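Local coordinates for glucoamylase (Thermoanaerobacterium thermosaccharolyticum, PDB 1LF6), which hydrolyses terminal alpha-1,4-linked glucose units from the non-reducing ends of glucan chains, probably releasing beta-D-glucose, at residues Gly604-Gly607 / Met608-Ala612; Ile552-Thr555 / Leu556-Val559. All coordinates share one frame; numbering follows the deposited sequence.

Contact 1: Gly604-Gly607 / Met608-Ala612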
ATOM      1  N   GLY A 604      -5.207   3.344 -15.740  1.00 13.21           N
ATOM      2  CA  GLY A 604      -3.830   3.437 -16.181  1.00 15.39           C
ATOM      3  C   GLY A 604      -3.513   2.380 -17.223  1.00 13.67           C
ATOM      4  O   GLY A 604      -2.860   2.668 -18.227  1.00 12.52           O
ATOM      5  N   GLU A 605      -3.975   1.151 -16.995  1.00 13.16           N
ATOM      6  CA  GLU A 605      -3.714   0.081 -17.954  1.00 12.92           C
ATOM      7  C   GLU A 605      -4.364   0.366 -19.306  1.00 13.66           C
ATOM      8  O   GLU A 605      -3.786   0.039 -20.342  1.00 11.84           O
ATOM      9  CB  GLU A 605      -4.179  -1.278 -17.408  1.00 14.82           C
ATOM     10  CG  GLU A 605      -3.259  -1.843 -16.322  1.00 15.53           C
ATOM     11  CD  GLU A 605      -3.469  -3.327 -16.066  1.00 15.13           C
ATOM     12  OE1 GLU A 605      -2.823  -3.867 -15.148  1.00 15.07           O
ATOM     13  OE2 GLU A 605      -4.274  -3.961 -16.782  1.00 15.97           O
ATOM     14  N   ARG A 606      -5.552   0.973 -19.302  1.00 12.21           N
ATOM     15  CA  ARG A 606      -6.217   1.305 -20.560  1.00 14.86           C
ATOM     16  C   ARG A 606      -5.410   2.381 -21.278  1.00 13.63           C
ATOM     17  O   ARG A 606      -5.282   2.369 -22.504  1.00 16.16           O
ATOM     18  CB  ARG A 606      -7.642   1.826 -20.329  1.00 15.59           C
ATOM     19  CG  ARG A 606      -8.248   2.477 -21.571  1.00 21.86           C
ATOM     20  CD  ARG A 606      -8.420   1.485 -22.740  1.00 21.97           C
ATOM     21  NE  ARG A 606      -9.632   0.699 -22.570  1.00 27.63           N
ATOM     22  CZ  ARG A 606     -10.707   0.794 -23.343  1.00 23.78           C
ATOM     23  NH1 ARG A 606     -11.759   0.036 -23.091  1.00 28.34           N
ATOM     24  NH2 ARG A 606     -10.730   1.618 -24.379  1.00 24.72           N
ATOM     25  N   GLY A 607      -4.884   3.324 -20.502  1.00 15.84           N
ATOM     26  CA  GLY A 607      -4.086   4.391 -21.076  1.00 15.09           C
ATOM     27  C   GLY A 607      -2.868   3.808 -21.761  1.00 16.62           C
ATOM     28  O   GLY A 607      -2.475   4.252 -22.838  1.00 16.14           O
ATOM     29  N   MET A 608      -2.270   2.799 -21.134  1.00 17.27           N
ATOM     30  CA  MET A 608      -1.099   2.157 -21.703  1.00 15.75           C
ATOM     31  C   MET A 608      -1.480   1.458 -22.999  1.00 17.43           C
ATOM     32  O   MET A 608      -0.707   1.456 -23.966  1.00 17.50           O
ATOM     33  CB  MET A 608      -0.495   1.166 -20.706  1.00 14.50           C
ATOM     34  CG  MET A 608       0.245   1.835 -19.567  1.00 15.96           C
ATOM     35  SD  MET A 608       1.614   2.904 -20.129  1.00 15.22           S
ATOM     36  CE  MET A 608       2.843   1.695 -20.566  1.00 17.67           C
ATOM     37  N   TYR A 609      -2.671   0.869 -23.040  1.00 16.16           N
ATOM     38  CA  TYR A 609      -3.101   0.219 -24.273  1.00 16.93           C
ATOM     39  C   TYR A 609      -3.288   1.271 -25.364  1.00 16.18           C
ATOM     40  O   TYR A 609      -2.903   1.058 -26.513  1.00 17.21           O
ATOM     41  CB  TYR A 609      -4.418  -0.542 -24.085  1.00 16.16           C
ATOM     42  CG  TYR A 609      -5.110  -0.787 -25.410  1.00 16.99           C
ATOM     43  CD1 TYR A 609      -6.099   0.081 -25.870  1.00 15.70           C
ATOM     44  CD2 TYR A 609      -4.705  -1.828 -26.249  1.00 16.89           C
ATOM     45  CE1 TYR A 609      -6.666  -0.073 -27.138  1.00 17.14           C
ATOM     46  CE2 TYR A 609      -5.262  -1.993 -27.518  1.00 17.77           C
ATOM     47  CZ  TYR A 609      -6.243  -1.109 -27.959  1.00 19.76           C
ATOM     48  OH  TYR A 609      -6.788  -1.245 -29.218  1.00 18.70           O
ATOM     49  N   GLU A 610      -3.880   2.403 -25.003  1.00 18.02           N
ATOM     50  CA  GLU A 610      -4.113   3.458 -25.975  1.00 19.04           C
ATOM     51  C   GLU A 610      -2.805   3.904 -26.624  1.00 18.83           C
ATOM     52  O   GLU A 610      -2.768   4.168 -27.825  1.00 20.37           O
ATOM     53  CB  GLU A 610      -4.835   4.636 -25.318  1.00 20.28           C
ATOM     54  CG  GLU A 610      -6.271   4.315 -24.887  1.00 21.45           C
ATOM     55  CD  GLU A 610      -7.172   3.906 -26.054  1.00 22.54           C
ATOM     56  OE1 GLU A 610      -7.122   4.579 -27.101  1.00 21.30           O
ATOM     57  OE2 GLU A 610      -7.940   2.927 -25.919  1.00 21.18           O
ATOM     58  N   ILE A 611      -1.731   3.975 -25.843  1.00 18.49           N
ATOM     59  CA  ILE A 611      -0.436   4.359 -26.384  1.00 17.56           C
ATOM     60  C   ILE A 611      -0.021   3.315 -27.419  1.00 18.87           C
ATOM     61  O   ILE A 611       0.429   3.657 -28.517  1.00 17.81           O
ATOM     62  CB  ILE A 611       0.645   4.446 -25.279  1.00 18.70           C
ATOM     63  CG1 ILE A 611       0.316   5.607 -24.327  1.00 18.71           C
ATOM     64  CG2 ILE A 611       2.030   4.650 -25.909  1.00 17.70           C
ATOM     65  CD1 ILE A 611       1.310   5.781 -23.193  1.00 16.35           C
ATOM     66  N   ALA A 612      -0.176   2.043 -27.068  1.00 18.38           N
ATOM     67  CA  ALA A 612       0.157   0.952 -27.982  1.00 17.10           C
ATOM     68  C   ALA A 612      -0.640   1.108 -29.274  1.00 16.11           C
ATOM     69  O   ALA A 612      -0.162   0.753 -30.351  1.00 17.50           O
ATOM     70  CB  ALA A 612      -0.171  -0.388 -27.332  1.00 17.48           C
TER
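Arg606 and Glu610, one helical turn apart, meet through their charged ends. The side chains run across one another, with the guanidinium and carboxylate planes turned only 25° apart, and OE2 of Glu610 sits at the guanidinium edge, near its plane. The bond from NH2 of Arg606 to OE2 of Glu610 is nevertheless weak, at 3.4 Å, which suggests a loose pairing, carried largely by charge. In Glu610, chi1 (-67°) puts CG anti to the carbonyl carbon and 3.2 Å from Arg606 O, and the bend at chi2 then swings the carboxylate toward Arg606. The stronger partner of Arg606 is Asp560, salt-bridged to NH1. With an alanine here in place of Glu610 the weak NH2 link along the helix is lost, and the guanidinium would probably depend on Asp560 and its other outside partners.

Arg606 and Tyr609 behave differently: they lie side by side and point the same way. Their planes are 86° apart, and the nearest side-chain approach is by the aliphatic CD of Arg606, which comes obliquely to within 4.1 Å of Tyr609 CD1. Tyr609 OH is hydrogen-bonded to Ala547 O, which fixes the far end of the ring.

On another side of the helix, Met608 lays CG 3.5 Å from Gly604 O, and its side chain touches helix 653-668. Glu605 OE2 pairs with Arg436, and the Glu605 side chain is about 11 Å from that of Glu435, the probable proton acceptor. Beneath the side chains run i to i+4 backbone bonds, such as Glu610 N to Arg606 O at 2.9 Å. The whole is about two turns of regular alpha-helix with an i to i+4 Arg-Glu pair, part of the (alpha/alpha) barrel of family 15 glycoside hydrolases.

Contact 2: Ile552-Thr555 / Leu556-Val559; sequences ILNT and LKVV
Leu553 and Leu556 supply the apolar part of this contact: their side chains slant across each other and meet through methyl groups, Leu553 CD1 to Leu556 CD2 at 4.1 Å. CB of Leu556 rests 3.3 Å from Leu553 O. A second apolar pair lies one turn apart, where CG2 of Thr555 stands 4.1 Å from CG2 of Val559. These methyls face each other because the Thr555 methyl is anti to its own backbone nitrogen, which leaves OG1 on the other branch; that hydroxyl is hydrogen-bonded to Lys551 O and also to Tyr502 N.

The backbone bonds are those of an alpha-helix, each N-H reaching the carbonyl four residues back, and the helix they define, 550-562, belongs to the alpha-helical barrel domain of this family 15 enzyme. They are not uniform. Val559 N to Thr555 O is the shortest, 2.8 Å, with an N-H...O angle of 166°. Leu556 N to Ile552 O is similarly firm at 2.9 Å. By contrast, Val558 N to Asn554 O is weak, 3.4 Å long, and the same oxygen takes a further weak bond from Lys557 N.

Polar side-chain contacts gather round Lys557, on the exposed side. Its chain runs extended until the last torsion, chi4 66°, turns the ammonium back along the helix; NZ then makes a weak bond to Leu553 O at 3.4 Å, an oxygen already holding Lys557 N. Lys557 and Asn554 lie alongside each other, pointing the same way. The CG methylene of Lys557 covers the same carbonyl, 3.3 Å from Leu553 O.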
ATOM      1  N   ILE A 552      -8.941  -7.933 -30.289  1.00 16.24           N
ATOM      2  CA  ILE A 552      -8.743  -6.984 -29.197  1.00 15.50           C
ATOM      3  C   ILE A 552      -9.815  -5.897 -29.283  1.00 17.48           C
ATOM      4  O   ILE A 552     -10.442  -5.551 -28.283  1.00 16.83           O
ATOM      5  CB  ILE A 552      -7.351  -6.306 -29.282  1.00 14.90           C
ATOM      6  CG1 ILE A 552      -6.250  -7.340 -29.010  1.00 13.77           C
ATOM      7  CG2 ILE A 552      -7.272  -5.128 -28.305  1.00 13.10           C
ATOM      8  CD1 ILE A 552      -6.305  -7.957 -27.623  1.00 14.58           C
ATOM      9  N   LEU A 553     -10.022  -5.356 -30.481  1.00 19.57           N
ATOM     10  CA  LEU A 553     -11.023  -4.307 -30.678  1.00 21.05           C
ATOM     11  C   LEU A 553     -12.426  -4.795 -30.323  1.00 19.89           C
ATOM     12  O   LEU A 553     -13.196  -4.071 -29.698  1.00 21.28           O
ATOM     13  CB  LEU A 553     -10.988  -3.806 -32.130  1.00 22.54           C
ATOM     14  CG  LEU A 553      -9.823  -2.883 -32.531  1.00 25.30           C
ATOM     15  CD1 LEU A 553      -9.804  -1.657 -31.632  1.00 26.11           C
ATOM     16  CD2 LEU A 553      -8.510  -3.617 -32.409  1.00 30.18           C
ATOM     17  N   ASN A 554     -12.748  -6.028 -30.712  1.00 19.44           N
ATOM     18  CA  ASN A 554     -14.056  -6.601 -30.424  1.00 19.21           C
ATOM     19  C   ASN A 554     -14.280  -6.705 -28.917  1.00 19.40           C
ATOM     20  O   ASN A 554     -15.369  -6.430 -28.413  1.00 17.23           O
ATOM     21  CB  ASN A 554     -14.177  -8.003 -31.037  1.00 22.45           C
ATOM     22  CG  ASN A 554     -14.387  -7.977 -32.544  1.00 23.81           C
ATOM     23  OD1 ASN A 554     -14.271  -9.007 -33.211  1.00 24.88           O
ATOM     24  ND2 ASN A 554     -14.706  -6.809 -33.082  1.00 26.72           N
ATOM     25  N   THR A 555     -13.239  -7.120 -28.205  1.00 17.12           N
ATOM     26  CA  THR A 555     -13.320  -7.280 -26.763  1.00 16.52           C
ATOM     27  C   THR A 555     -13.521  -5.915 -26.113  1.00 16.54           C
ATOM     28  O   THR A 555     -14.326  -5.762 -25.198  1.00 15.57           O
ATOM     29  CB  THR A 555     -12.034  -7.945 -26.218  1.00 16.25           C
ATOM     30  OG1 THR A 555     -11.804  -9.175 -26.919  1.00 16.33           O
ATOM     31  CG2 THR A 555     -12.170  -8.238 -24.734  1.00 12.14           C
ATOM     32  N   LEU A 556     -12.788  -4.926 -26.613  1.00 17.50           N
ATOM     33  CA  LEU A 556     -12.868  -3.562 -26.114  1.00 17.80           C
ATOM     34  C   LEU A 556     -14.319  -3.063 -26.133  1.00 19.30           C
ATOM     35  O   LEU A 556     -14.777  -2.414 -25.189  1.00 17.17           O
ATOM     36  CB  LEU A 556     -11.987  -2.662 -26.985  1.00 19.71           C
ATOM     37  CG  LEU A 556     -10.822  -1.880 -26.374  1.00 26.25           C
ATOM     38  CD1 LEU A 556     -10.078  -2.709 -25.355  1.00 26.84           C
ATOM     39  CD2 LEU A 556      -9.884  -1.442 -27.497  1.00 25.14           C
ATOM     40  N   LYS A 557     -15.038  -3.370 -27.213  1.00 19.89           N
ATOM     41  CA  LYS A 557     -16.431  -2.949 -27.350  1.00 22.30           C
ATOM     42  C   LYS A 557     -17.301  -3.527 -26.246  1.00 20.53           C
ATOM     43  O   LYS A 557     -18.130  -2.827 -25.669  1.00 21.30           O
ATOM     44  CB  LYS A 557     -17.006  -3.383 -28.701  1.00 24.80           C
ATOM     45  CG  LYS A 557     -16.279  -2.832 -29.911  1.00 32.28           C
ATOM     46  CD  LYS A 557     -17.056  -3.140 -31.187  1.00 37.60           C
ATOM     47  CE  LYS A 557     -16.237  -2.830 -32.426  1.00 42.02           C
ATOM     48  NZ  LYS A 557     -15.055  -3.734 -32.543  1.00 46.28           N
ATOM     49  N   VAL A 558     -17.117  -4.812 -25.961  1.00 19.48           N
ATOM     50  CA  VAL A 558     -17.896  -5.475 -24.928  1.00 18.34           C
ATOM     51  C   VAL A 558     -17.514  -4.978 -23.537  1.00 18.32           C
ATOM     52  O   VAL A 558     -18.377  -4.771 -22.677  1.00 17.32           O
ATOM     53  CB  VAL A 558     -17.706  -7.007 -25.002  1.00 19.63           C
ATOM     54  CG1 VAL A 558     -18.460  -7.683 -23.881  1.00 21.66           C
ATOM     55  CG2 VAL A 558     -18.193  -7.521 -26.350  1.00 20.66           C
ATOM     56  N   VAL A 559     -16.217  -4.793 -23.313  1.00 16.64           N
ATOM     57  CA  VAL A 559     -15.741  -4.307 -22.028  1.00 14.75           C
ATOM     58  C   VAL A 559     -16.275  -2.905 -21.725  1.00 14.98           C
ATOM     59  O   VAL A 559     -16.768  -2.652 -20.628  1.00 15.19           O
ATOM     60  CB  VAL A 559     -14.198  -4.286 -21.983  1.00 14.08           C
ATOM     61  CG1 VAL A 559     -13.716  -3.488 -20.786  1.00 10.10           C
ATOM     62  CG2 VAL A 559     -13.676  -5.716 -21.909  1.00 14.47           C
TER

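Contacts 1 and 2 are each about two turns of helix, from 600-612 and 550-562, which pack directly on each other, with centres about 14 Å apart. Tyr609 makes much of the join: its CE1 lies 3.5 Å from CD2 of Leu556, while CE2 faces Ile552 CG2 at 3.8 Å. Contact 1 is mostly buried, mixing apolar packing by Met608 and Tyr609 with charge pairs, Glu610 being partly exposed. Contact 2 is farther from the centre of the chain and two-sided, apolar where it meets helix 600-612 and open to solvent at Lys557. Arg606 of contact 1 also packs on this apolar side, its NH1 3.9 Å from Leu556 CG.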